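Local atomic coordinates of erythrocyte membrane protein 1 (Plasmodium falciparum, PDB entry 6S8T), a protein that probably binds host cell-surface receptors, and whose DBLbeta domain, the part described here, binds the host adhesion molecule ICAM-1. Residues A148-A153 with Q265-N270; Q259-M264 with R283-D288; A181-F186 with N275-Y280; S185-G190 with R294-V299. All blocks are in the same frame, centred on the assembly; numbering follows the deposited sequence.

Contact 1 (A148-A153 with Q265-N270); sequences AAKMDA and QCELKN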
# COMPACT_ATOMS: atom_id res chain seq x y z
N ALA A 148 0.17 -3.99 -16.80
CA ALA A 148 -0.63 -3.75 -15.61
C ALA A 148 -0.15 -2.51 -14.86
O ALA A 148 -0.97 -1.72 -14.38
CB ALA A 148 -0.61 -4.97 -14.70
N ALA A 149 1.17 -2.32 -14.77
CA ALA A 149 1.71 -1.17 -14.05
C ALA A 149 1.33 0.14 -14.73
O ALA A 149 1.01 1.13 -14.05
CB ALA A 149 3.22 -1.29 -13.93
N LYS A 150 1.36 0.18 -16.07
CA LYS A 150 1.04 1.42 -16.78
C LYS A 150 -0.44 1.75 -16.70
O LYS A 150 -0.82 2.90 -16.44
CB LYS A 150 1.50 1.33 -18.23
CG LYS A 150 0.97 2.46 -19.11
CD LYS A 150 1.49 2.37 -20.54
CE LYS A 150 0.82 3.40 -21.43
NZ LYS A 150 -0.65 3.20 -21.52
N MET A 151 -1.30 0.75 -16.92
CA MET A 151 -2.74 1.00 -16.88
C MET A 151 -3.23 1.29 -15.47
O MET A 151 -4.17 2.07 -15.29
CB MET A 151 -3.51 -0.18 -17.48
CG MET A 151 -3.22 -0.42 -18.96
SD MET A 151 -4.28 -1.68 -19.70
CE MET A 151 -5.88 -0.88 -19.62
N ASP A 152 -2.60 0.69 -14.45
CA ASP A 152 -3.02 0.98 -13.08
C ASP A 152 -2.60 2.38 -12.67
O ASP A 152 -3.34 3.08 -11.97
CB ASP A 152 -2.45 -0.07 -12.12
CG ASP A 152 -3.06 0.03 -10.72
OD1 ASP A 152 -4.30 -0.12 -10.60
OD2 ASP A 152 -2.31 0.24 -9.75
N ALA A 153 -1.41 2.82 -13.10
CA ALA A 153 -0.98 4.18 -12.82
C ALA A 153 -1.87 5.20 -13.51
O ALA A 153 -2.21 6.24 -12.93
CB ALA A 153 0.48 4.37 -13.25
N GLN A 265 6.24 5.59 -15.01
CA GLN A 265 6.71 6.95 -15.24
C GLN A 265 6.10 7.57 -16.49
O GLN A 265 6.10 8.80 -16.62
CB GLN A 265 8.23 6.99 -15.34
CG GLN A 265 8.96 6.77 -14.02
CD GLN A 265 10.47 6.85 -14.17
OE1 GLN A 265 11.04 6.42 -15.17
NE2 GLN A 265 11.13 7.41 -13.16
N CYS A 266 5.59 6.76 -17.42
CA CYS A 266 4.96 7.30 -18.62
C CYS A 266 3.78 8.19 -18.28
O CYS A 266 3.51 9.17 -18.98
CB CYS A 266 4.51 6.17 -19.55
SG CYS A 266 5.83 5.13 -20.21
N GLU A 267 3.05 7.86 -17.21
CA GLU A 267 1.87 8.61 -16.81
C GLU A 267 2.19 9.69 -15.78
O GLU A 267 1.55 10.75 -15.80
CB GLU A 267 0.82 7.66 -16.25
CG GLU A 267 0.51 6.47 -17.16
CD GLU A 267 -0.16 6.87 -18.46
OE1 GLU A 267 -0.82 7.93 -18.48
OE2 GLU A 267 -0.01 6.14 -19.46
N LEU A 268 3.16 9.45 -14.90
CA LEU A 268 3.48 10.43 -13.86
C LEU A 268 4.06 11.72 -14.43
O LEU A 268 3.92 12.78 -13.81
CB LEU A 268 4.46 9.82 -12.85
CG LEU A 268 3.90 8.77 -11.89
CD1 LEU A 268 5.01 8.16 -11.05
CD2 LEU A 268 2.82 9.37 -11.00
N LYS A 269 4.70 11.65 -15.60
CA LYS A 269 5.30 12.84 -16.19
C LYS A 269 4.28 13.89 -16.60
O LYS A 269 4.67 15.03 -16.87
CB LYS A 269 6.16 12.46 -17.40
CG LYS A 269 7.44 11.71 -17.05
CD LYS A 269 8.30 11.50 -18.28
CE LYS A 269 9.60 10.79 -17.93
NZ LYS A 269 10.47 10.63 -19.13
N ASN A 270 2.99 13.54 -16.66
CA ASN A 270 1.96 14.52 -16.98
C ASN A 270 1.66 15.47 -15.83
O ASN A 270 1.01 16.50 -16.05
CB ASN A 270 0.68 13.81 -17.42
CG ASN A 270 0.82 13.14 -18.77
OD1 ASN A 270 1.49 13.65 -19.67
ND2 ASN A 270 0.18 11.98 -18.93

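Contact 2 (Q259-M264 with R283-D288); sequences QVWRAM and RGTPLD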
# COMPACT_ATOMS: atom_id res chain seq x y z
N GLN A 259 12.45 -1.44 -14.79
CA GLN A 259 11.65 -1.37 -16.01
C GLN A 259 10.16 -1.34 -15.69
O GLN A 259 9.37 -0.79 -16.48
CB GLN A 259 11.96 -2.56 -16.92
CG GLN A 259 13.35 -2.52 -17.53
CD GLN A 259 13.64 -3.73 -18.39
OE1 GLN A 259 14.08 -4.78 -17.89
NE2 GLN A 259 13.41 -3.60 -19.69
N VAL A 260 9.76 -1.91 -14.56
CA VAL A 260 8.36 -1.83 -14.15
C VAL A 260 8.02 -0.39 -13.76
O VAL A 260 6.99 0.15 -14.18
CB VAL A 260 8.09 -2.82 -13.00
CG1 VAL A 260 6.70 -2.60 -12.43
CG2 VAL A 260 8.26 -4.25 -13.50
N TRP A 261 8.89 0.25 -12.97
CA TRP A 261 8.66 1.64 -12.59
C TRP A 261 8.72 2.58 -13.79
O TRP A 261 8.05 3.62 -13.79
CB TRP A 261 9.68 2.07 -11.53
CG TRP A 261 9.54 3.51 -11.12
CD1 TRP A 261 10.42 4.52 -11.37
CD2 TRP A 261 8.46 4.10 -10.39
NE1 TRP A 261 9.96 5.70 -10.84
CE2 TRP A 261 8.75 5.47 -10.23
CE3 TRP A 261 7.27 3.60 -9.84
CZ2 TRP A 261 7.91 6.35 -9.56
CZ3 TRP A 261 6.43 4.47 -9.17
CH2 TRP A 261 6.75 5.83 -9.04
N ARG A 262 9.51 2.24 -14.81
CA ARG A 262 9.55 3.05 -16.02
C ARG A 262 8.20 3.06 -16.72
O ARG A 262 7.79 4.07 -17.30
CB ARG A 262 10.64 2.55 -16.96
CG ARG A 262 12.00 3.19 -16.75
CD ARG A 262 13.03 2.61 -17.70
NE ARG A 262 12.54 2.49 -19.07
CZ ARG A 262 12.62 3.46 -19.98
NH1 ARG A 262 13.19 4.61 -19.68
NH2 ARG A 262 12.14 3.26 -21.20
N ALA A 263 7.48 1.93 -16.67
CA ALA A 263 6.16 1.88 -17.28
C ALA A 263 5.18 2.80 -16.56
O ALA A 263 4.27 3.35 -17.19
CB ALA A 263 5.64 0.44 -17.28
N MET A 264 5.35 2.98 -15.25
CA MET A 264 4.53 3.91 -14.49
C MET A 264 4.97 5.36 -14.68
O MET A 264 4.14 6.27 -14.52
CB MET A 264 4.55 3.54 -13.01
CG MET A 264 3.84 2.22 -12.69
SD MET A 264 3.89 1.79 -10.94
CE MET A 264 2.61 0.54 -10.84
N ARG A 283 13.23 10.66 -12.68
CA ARG A 283 14.56 10.11 -12.43
C ARG A 283 14.51 9.20 -11.22
O ARG A 283 13.93 9.56 -10.19
CB ARG A 283 15.59 11.22 -12.20
CG ARG A 283 15.88 12.11 -13.40
CD ARG A 283 16.63 11.36 -14.50
NE ARG A 283 17.11 12.27 -15.54
CZ ARG A 283 16.40 12.64 -16.59
NH1 ARG A 283 15.17 12.19 -16.76
NH2 ARG A 283 16.92 13.47 -17.49
N GLY A 284 15.14 8.02 -11.33
CA GLY A 284 15.30 7.13 -10.20
C GLY A 284 14.19 6.11 -10.06
O GLY A 284 13.22 6.07 -10.82
N THR A 285 14.35 5.26 -9.04
CA THR A 285 13.38 4.23 -8.70
C THR A 285 13.07 4.32 -7.21
O THR A 285 14.00 4.37 -6.39
CB THR A 285 13.91 2.83 -9.05
OG1 THR A 285 14.33 2.81 -10.42
CG2 THR A 285 12.83 1.78 -8.84
N PRO A 286 11.80 4.33 -6.82
CA PRO A 286 11.47 4.43 -5.40
C PRO A 286 11.80 3.14 -4.65
O PRO A 286 11.96 2.07 -5.24
CB PRO A 286 9.96 4.69 -5.40
CG PRO A 286 9.48 4.11 -6.68
CD PRO A 286 10.59 4.34 -7.67
N LEU A 287 11.90 3.27 -3.33
CA LEU A 287 12.28 2.16 -2.46
C LEU A 287 11.10 1.63 -1.65
O LEU A 287 11.30 0.88 -0.69
CB LEU A 287 13.41 2.58 -1.53
CG LEU A 287 14.76 2.84 -2.20
CD1 LEU A 287 15.74 3.45 -1.21
CD2 LEU A 287 15.33 1.55 -2.78
N ASP A 288 9.87 2.01 -2.03
CA ASP A 288 8.69 1.58 -1.27
C ASP A 288 8.53 0.07 -1.28
O ASP A 288 7.98 -0.50 -0.32
CB ASP A 288 7.44 2.26 -1.84
CG ASP A 288 7.51 3.78 -1.78
OD1 ASP A 288 8.37 4.37 -2.47
OD2 ASP A 288 6.69 4.39 -1.06

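Contact 3 (A181-F186 with N275-Y280); sequences AVRYSF and NGDCHY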
# COMPACT_ATOMS: atom_id res chain seq x y z
N ALA A 181 0.27 7.42 -4.07
CA ALA A 181 -0.61 6.31 -4.42
C ALA A 181 -0.00 5.45 -5.53
O ALA A 181 -0.14 4.22 -5.53
CB ALA A 181 -1.98 6.83 -4.84
N VAL A 182 0.66 6.09 -6.50
CA VAL A 182 1.33 5.34 -7.56
C VAL A 182 2.53 4.58 -6.99
O VAL A 182 2.85 3.47 -7.45
CB VAL A 182 1.73 6.28 -8.71
CG1 VAL A 182 2.46 5.53 -9.81
CG2 VAL A 182 0.49 6.98 -9.28
N ARG A 183 3.21 5.13 -5.98
CA ARG A 183 4.31 4.41 -5.36
C ARG A 183 3.80 3.23 -4.54
O ARG A 183 4.43 2.16 -4.52
CB ARG A 183 5.14 5.36 -4.50
CG ARG A 183 5.86 6.43 -5.31
CD ARG A 183 6.40 7.55 -4.43
NE ARG A 183 7.32 7.06 -3.42
CZ ARG A 183 7.99 7.84 -2.57
NH1 ARG A 183 7.84 9.16 -2.63
NH2 ARG A 183 8.81 7.31 -1.68
N TYR A 184 2.65 3.39 -3.88
CA TYR A 184 2.03 2.27 -3.17
C TYR A 184 1.65 1.15 -4.14
O TYR A 184 1.77 -0.03 -3.81
CB TYR A 184 0.80 2.75 -2.41
CG TYR A 184 1.08 3.68 -1.25
CD1 TYR A 184 2.20 3.50 -0.44
CD2 TYR A 184 0.22 4.74 -0.96
CE1 TYR A 184 2.45 4.35 0.62
CE2 TYR A 184 0.47 5.60 0.10
CZ TYR A 184 1.59 5.39 0.89
OH TYR A 184 1.85 6.24 1.95
N SER A 185 1.16 1.51 -5.33
CA SER A 185 0.77 0.49 -6.31
C SER A 185 1.99 -0.24 -6.87
O SER A 185 1.94 -1.45 -7.11
CB SER A 185 -0.03 1.13 -7.44
OG SER A 185 -0.13 0.24 -8.55
N PHE A 186 3.09 0.49 -7.09
CA PHE A 186 4.33 -0.14 -7.51
C PHE A 186 4.82 -1.13 -6.46
O PHE A 186 5.33 -2.21 -6.79
CB PHE A 186 5.39 0.93 -7.80
CG PHE A 186 6.80 0.40 -7.89
CD1 PHE A 186 7.24 -0.26 -9.03
CD2 PHE A 186 7.70 0.60 -6.85
CE1 PHE A 186 8.54 -0.73 -9.13
CE2 PHE A 186 9.01 0.13 -6.94
CZ PHE A 186 9.43 -0.54 -8.08
N ASN A 275 9.12 17.81 -7.19
CA ASN A 275 9.87 17.63 -5.96
C ASN A 275 9.00 16.93 -4.92
O ASN A 275 7.90 16.46 -5.22
CB ASN A 275 10.41 18.98 -5.45
CG ASN A 275 9.32 20.03 -5.29
OD1 ASN A 275 8.12 19.72 -5.33
ND2 ASN A 275 9.73 21.28 -5.09
N GLY A 276 9.50 16.87 -3.68
CA GLY A 276 8.76 16.17 -2.64
C GLY A 276 8.62 14.70 -2.96
O GLY A 276 9.54 14.06 -3.48
N ASP A 277 7.43 14.16 -2.67
CA ASP A 277 7.16 12.75 -2.96
C ASP A 277 7.04 12.46 -4.45
O ASP A 277 6.98 11.28 -4.82
CB ASP A 277 5.87 12.32 -2.25
CG ASP A 277 6.05 12.24 -0.74
OD1 ASP A 277 7.19 12.05 -0.28
OD2 ASP A 277 5.04 12.36 -0.01
N CYS A 278 7.02 13.48 -5.30
CA CYS A 278 6.98 13.29 -6.75
C CYS A 278 8.36 13.32 -7.39
O CYS A 278 8.46 13.45 -8.62
CB CYS A 278 6.10 14.36 -7.41
SG CYS A 278 4.36 14.40 -6.89
N HIS A 279 9.44 13.21 -6.61
CA HIS A 279 10.77 13.39 -7.18
C HIS A 279 11.31 12.14 -7.86
O HIS A 279 12.43 12.17 -8.38
CB HIS A 279 11.75 13.88 -6.11
CG HIS A 279 12.32 12.80 -5.25
ND1 HIS A 279 11.71 12.39 -4.08
CD2 HIS A 279 13.44 12.05 -5.37
CE1 HIS A 279 12.43 11.43 -3.53
NE2 HIS A 279 13.48 11.21 -4.29
N TYR A 280 10.55 11.04 -7.88
CA TYR A 280 10.89 9.86 -8.67
C TYR A 280 10.15 9.81 -10.00
O TYR A 280 10.24 8.81 -10.71
CB TYR A 280 10.59 8.58 -7.88
CG TYR A 280 11.44 8.39 -6.64
CD1 TYR A 280 12.81 8.14 -6.74
CD2 TYR A 280 10.88 8.45 -5.37
CE1 TYR A 280 13.58 7.97 -5.61
CE2 TYR A 280 11.65 8.28 -4.24
CZ TYR A 280 13.00 8.04 -4.36
OH TYR A 280 13.77 7.86 -3.23

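Contact 4 (S185-G190 with R294-V299); sequences SFADLG and RLRWMV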
# COMPACT_ATOMS: atom_id res chain seq x y z
N SER A 185 1.16 1.51 -5.33
CA SER A 185 0.77 0.49 -6.31
C SER A 185 1.99 -0.24 -6.87
O SER A 185 1.94 -1.45 -7.11
CB SER A 185 -0.03 1.13 -7.44
OG SER A 185 -0.13 0.24 -8.55
N PHE A 186 3.09 0.49 -7.09
CA PHE A 186 4.33 -0.14 -7.51
C PHE A 186 4.82 -1.13 -6.46
O PHE A 186 5.33 -2.21 -6.79
CB PHE A 186 5.39 0.93 -7.80
CG PHE A 186 6.80 0.40 -7.89
CD1 PHE A 186 7.24 -0.26 -9.03
CD2 PHE A 186 7.70 0.60 -6.85
CE1 PHE A 186 8.54 -0.73 -9.13
CE2 PHE A 186 9.01 0.13 -6.94
CZ PHE A 186 9.43 -0.54 -8.08
N ALA A 187 4.66 -0.79 -5.18
CA ALA A 187 5.13 -1.67 -4.12
C ALA A 187 4.21 -2.88 -3.96
O ALA A 187 4.69 -4.00 -3.75
CB ALA A 187 5.24 -0.91 -2.80
N ASP A 188 2.89 -2.67 -4.08
CA ASP A 188 1.95 -3.78 -4.01
C ASP A 188 2.18 -4.78 -5.14
O ASP A 188 2.10 -5.99 -4.93
CB ASP A 188 0.51 -3.26 -4.07
CG ASP A 188 0.05 -2.65 -2.75
OD1 ASP A 188 0.77 -2.79 -1.73
OD2 ASP A 188 -1.03 -2.03 -2.73
N LEU A 189 2.48 -4.28 -6.35
CA LEU A 189 2.69 -5.18 -7.48
C LEU A 189 3.93 -6.04 -7.29
O LEU A 189 3.94 -7.22 -7.64
CB LEU A 189 2.78 -4.37 -8.78
CG LEU A 189 2.84 -5.13 -10.11
CD1 LEU A 189 1.70 -6.13 -10.24
CD2 LEU A 189 2.83 -4.15 -11.28
N GLY A 190 4.99 -5.46 -6.72
CA GLY A 190 6.16 -6.26 -6.39
C GLY A 190 5.85 -7.35 -5.37
O GLY A 190 6.37 -8.46 -5.47
N ARG A 294 2.50 -4.48 5.50
CA ARG A 294 1.64 -4.15 6.64
C ARG A 294 1.91 -2.75 7.16
O ARG A 294 1.01 -2.10 7.69
CB ARG A 294 1.81 -5.19 7.75
CG ARG A 294 0.78 -5.07 8.88
CD ARG A 294 1.02 -6.09 9.99
NE ARG A 294 0.93 -7.47 9.51
CZ ARG A 294 -0.21 -8.16 9.44
NH1 ARG A 294 -1.35 -7.61 9.81
NH2 ARG A 294 -0.19 -9.41 9.00
N LEU A 295 3.14 -2.26 7.02
CA LEU A 295 3.44 -0.90 7.46
C LEU A 295 3.03 0.13 6.41
O LEU A 295 2.61 1.23 6.77
CB LEU A 295 4.93 -0.76 7.78
CG LEU A 295 5.44 -1.61 8.96
CD1 LEU A 295 6.95 -1.56 9.06
CD2 LEU A 295 4.80 -1.18 10.27
N ARG A 296 3.14 -0.21 5.12
CA ARG A 296 2.69 0.72 4.08
C ARG A 296 1.20 0.97 4.19
O ARG A 296 0.74 2.12 4.16
CB ARG A 296 3.05 0.18 2.69
CG ARG A 296 4.53 -0.14 2.50
CD ARG A 296 4.89 -0.36 1.03
NE ARG A 296 3.97 -1.26 0.33
CZ ARG A 296 4.20 -2.55 0.09
NH1 ARG A 296 3.30 -3.27 -0.56
NH2 ARG A 296 5.33 -3.12 0.49
N TRP A 297 0.41 -0.10 4.35
CA TRP A 297 -1.04 0.04 4.44
C TRP A 297 -1.46 0.83 5.68
O TRP A 297 -2.45 1.57 5.63
CB TRP A 297 -1.69 -1.34 4.42
CG TRP A 297 -1.61 -2.04 3.09
CD1 TRP A 297 -1.03 -1.56 1.94
CD2 TRP A 297 -2.15 -3.33 2.76
NE1 TRP A 297 -1.16 -2.48 0.93
CE2 TRP A 297 -1.85 -3.57 1.40
CE3 TRP A 297 -2.85 -4.30 3.48
CZ2 TRP A 297 -2.22 -4.75 0.76
CZ3 TRP A 297 -3.22 -5.46 2.84
CH2 TRP A 297 -2.91 -5.68 1.49
N MET A 298 -0.72 0.68 6.79
CA MET A 298 -1.02 1.46 7.99
C MET A 298 -0.82 2.95 7.75
O MET A 298 -1.66 3.77 8.16
CB MET A 298 -0.16 0.98 9.16
CG MET A 298 -0.30 1.79 10.44
SD MET A 298 0.76 1.25 11.81
CE MET A 298 2.35 1.92 11.32
N VAL A 299 0.29 3.33 7.12
CA VAL A 299 0.52 4.74 6.78
C VAL A 299 -0.58 5.24 5.84
O VAL A 299 -1.05 6.37 5.97
CB VAL A 299 1.92 4.93 6.17
CG1 VAL A 299 2.11 6.38 5.72
CG2 VAL A 299 3.01 4.52 7.16
O HOH W 1 1.64 -0.17 -0.57

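Contact 1 (A148-A153 with Q265-N270)
Lys150 and Glu267 carry the greater part of this contact between helix 137-163 and the C-terminal end of helix 246-268, their side chains crossing at roughly a right angle. Of the carboxylate, one oxygen, OE2, does the touching of the lysine chain. Glu267 OE2 lies 3.5 Å from Lys150 CE and 3.6 Å from Lys150 NZ, the second pair being a long salt bridge. The same oxygen also approaches the root of the lysine chain, with Lys150 CG at 3.8 Å from Glu267 OE2, so the carboxylate rests alongside the methylenes instead of meeting the ammonium head-on.

The lysine runs out extended from a CG anti to its backbone nitrogen (chi1 169°) and turns only at its last torsion. The bend of Glu267 at chi2 (-66°) leaves CG against the facing helix and turns the carboxylate alongside the lysine chain. Glu267 CG is 3.9 Å from Lys150 O and 4.4 Å from Ala153 CB. One layer out, Ala153 packs against Met264 and Val182, linking this pair to a third helix, 172-194. Lys150 also leans on Ile63, and Cys266, next to the glutamate, forms a disulfide with Cys61, which ties this end of the helix to the loop carrying Cys61 and Ile63. Both segments belong to the Duffy-binding domain.

The other carboxylate oxygen, Glu267 OE1, comes close to Asp154 OD1. Two acids in such company may favour some proton uptake, and the lysine would be expected to offset that. With no hydrogen bond across the two segments, the ion pair is a loose electrostatic clasp laid over aliphatic contact.

Contact 2 (Q259-M264 with R283-D288)
Gly284 brings its carbonyl to the pyrrole side of the Trp261 indole, with Gly284 O 3.2 Å from Trp261 CD1, in an oblique approach. Its positive phi (92°) is a backbone conformation that glycine adopts readily. The polar end of the indole has its stronger partner in Tyr280, whose carbonyl oxygen accepts a hydrogen bond from Trp261 NE1.

Thr285 follows and touches lightly: its CA is 4.0 Å from Trp261 CD1, and its CG2 reaches Trp261 CB at 4.2 Å. The hydroxyl is used in another direction, in a hydrogen bond with His258, one turn earlier on the same helix as the tryptophan.

Pro286 then makes the main contact. Its CD sits squarely over one face of the indole in a CH-pi interaction, 3.4 Å from the centroid of the Trp261 five-membered ring and only 10° off the ring normal. The proline's own closest approach is CD to Trp261 CE2, at 3.3 Å. Pro286 CG continues over the six-membered ring, 3.8 Å from Trp261 CD2, so the pyrrolidine spans both rings. Trp261 presents this face because its CG is anti to the backbone nitrogen (chi1 178°), swinging the indole out from helix 246-268 to meet the loop.

The contact thereby packs the connection between helices 246-268 and 293-319 onto the first of them, within the Duffy-binding domain. Beyond the proline, Leu287 packs against helix 16-32. Phe186 of helix 172-194 meets Trp261 edge-to-face and also touches Pro286, while Val260 and Met264 pack on Ala149 of helix 137-163.

Contact 3 (A181-F186 with N275-Y280)
The guanidinium of Arg183 has the Tyr280 ring standing on one of its faces: Tyr280 CE2 lies 3.9 Å above the plane, offset toward the rim. The two planes are 80° apart, so the phenol offers its edge and the arginine its face. Tyr280 in turn is neighboured on one of its own faces by the imidazole of His279, whose NE2 is 3.2 Å above the plane of the Tyr280 ring and likewise offset toward the rim. At the edge of that imidazole, His279 ND1 donates to Gly276 O over 2.8 Å, nearly in line with the C=O bond, which pins the histidine back onto its own loop. Gly276 O also accepts from the backbone nitrogen of His279.

At the guanidinium edge, Arg183 NH1 donates to Asp277 O at 3.2 Å, the oxygen slightly tilted (17°) from the guanidinium plane. The oxygen is met on a lone pair in the carbonyl plane, while the bond itself is somewhat bent, with an N-H...O angle of 144°. A bend at chi3 turns the arginine's end toward this carbonyl. The Asp277 carboxylate adds only a long salt bridge, Arg183 NH1 to Asp277 OD1 at 3.8 Å; its other oxygen pairs with Arg180. Arg183 NE pairs with Asp288, so bonds at NE and NH1 restrain the guanidinium's rotation.

Close by in this Duffy-binding domain, the disulfide between Cys278 and Cys179, one helical turn before Arg183, staples the loop to helix 172-194. Tyr280 O accepts from Gln265 of helix 246-268, and Arg183 packs on Trp261 of that helix, so the segment 275-280 lies against both helices before the chain continues toward helix 293-319.

Contact 4 (S185-G190 with R294-V299)
The side chains of Asp188 and Arg296 pass alongside each other, running opposite ways, their carboxylate and guanidinium planes 53° apart. Arg296 NH1 donates to Asp188 OD1 over 2.8 Å in a salt bridge; the oxygen lies in the guanidinium plane and is met nearly along its C-O bond. Trp297 reaches the same oxygen with its ring at right angles to the carboxylate (90°), Trp297 NE1 donating to Asp188 OD1 over 3.3 Å from the syn side, tilted out of the carboxylate plane. A water completes a small ring: Arg296 NE donates to it at 2.7 Å, and it donates to Asp188 OD1 at 3.0 Å. Ala187 covers one guanidinium face, its CB 3.4 Å from Arg296 NE.

These groups fill the space between helices 172-194 and 293-319 in the Duffy-binding domain, a mostly helical fold, close to the centre of the chain. The two segments run nearly antiparallel (152°), with axes 11.3 Å apart, a separation spanned by the long polar side chains. Arg296 gets across by kinking at chi3, which lays its flat end over Ala187.

Further partners lock the charges in place. Asp188 OD2 pairs with Arg114 and OD1 also accepts from Gln293, donors that would be expected to favour the ionised form of this buried aspartate. Arg296 NH1 has a second acid in Asp191, and NH2 donates to Ile291 O. Arg114 also packs against the Trp297 indole.

Starting from the N terminus, helix 137-163 opens contact 1, which closes a loop of more than a hundred residues when the chain reaches the end of helix 246-268. Helix 172-194 enters inside that loop and serves two contacts that share Ser185 and Phe186: contact 3, to the segment 275-280, and contact 4, to helix 293-319. Both cross contact 1. Contact 2, the shortest closure, starts on helix 246-268; it crosses contacts 1 and 3 but lies wholly within the span of contact 4. Asp152 with Ser185 joins contact 1 to contacts 3 and 4, so the interleaved closures bind four helices and one connecting loop into a single body.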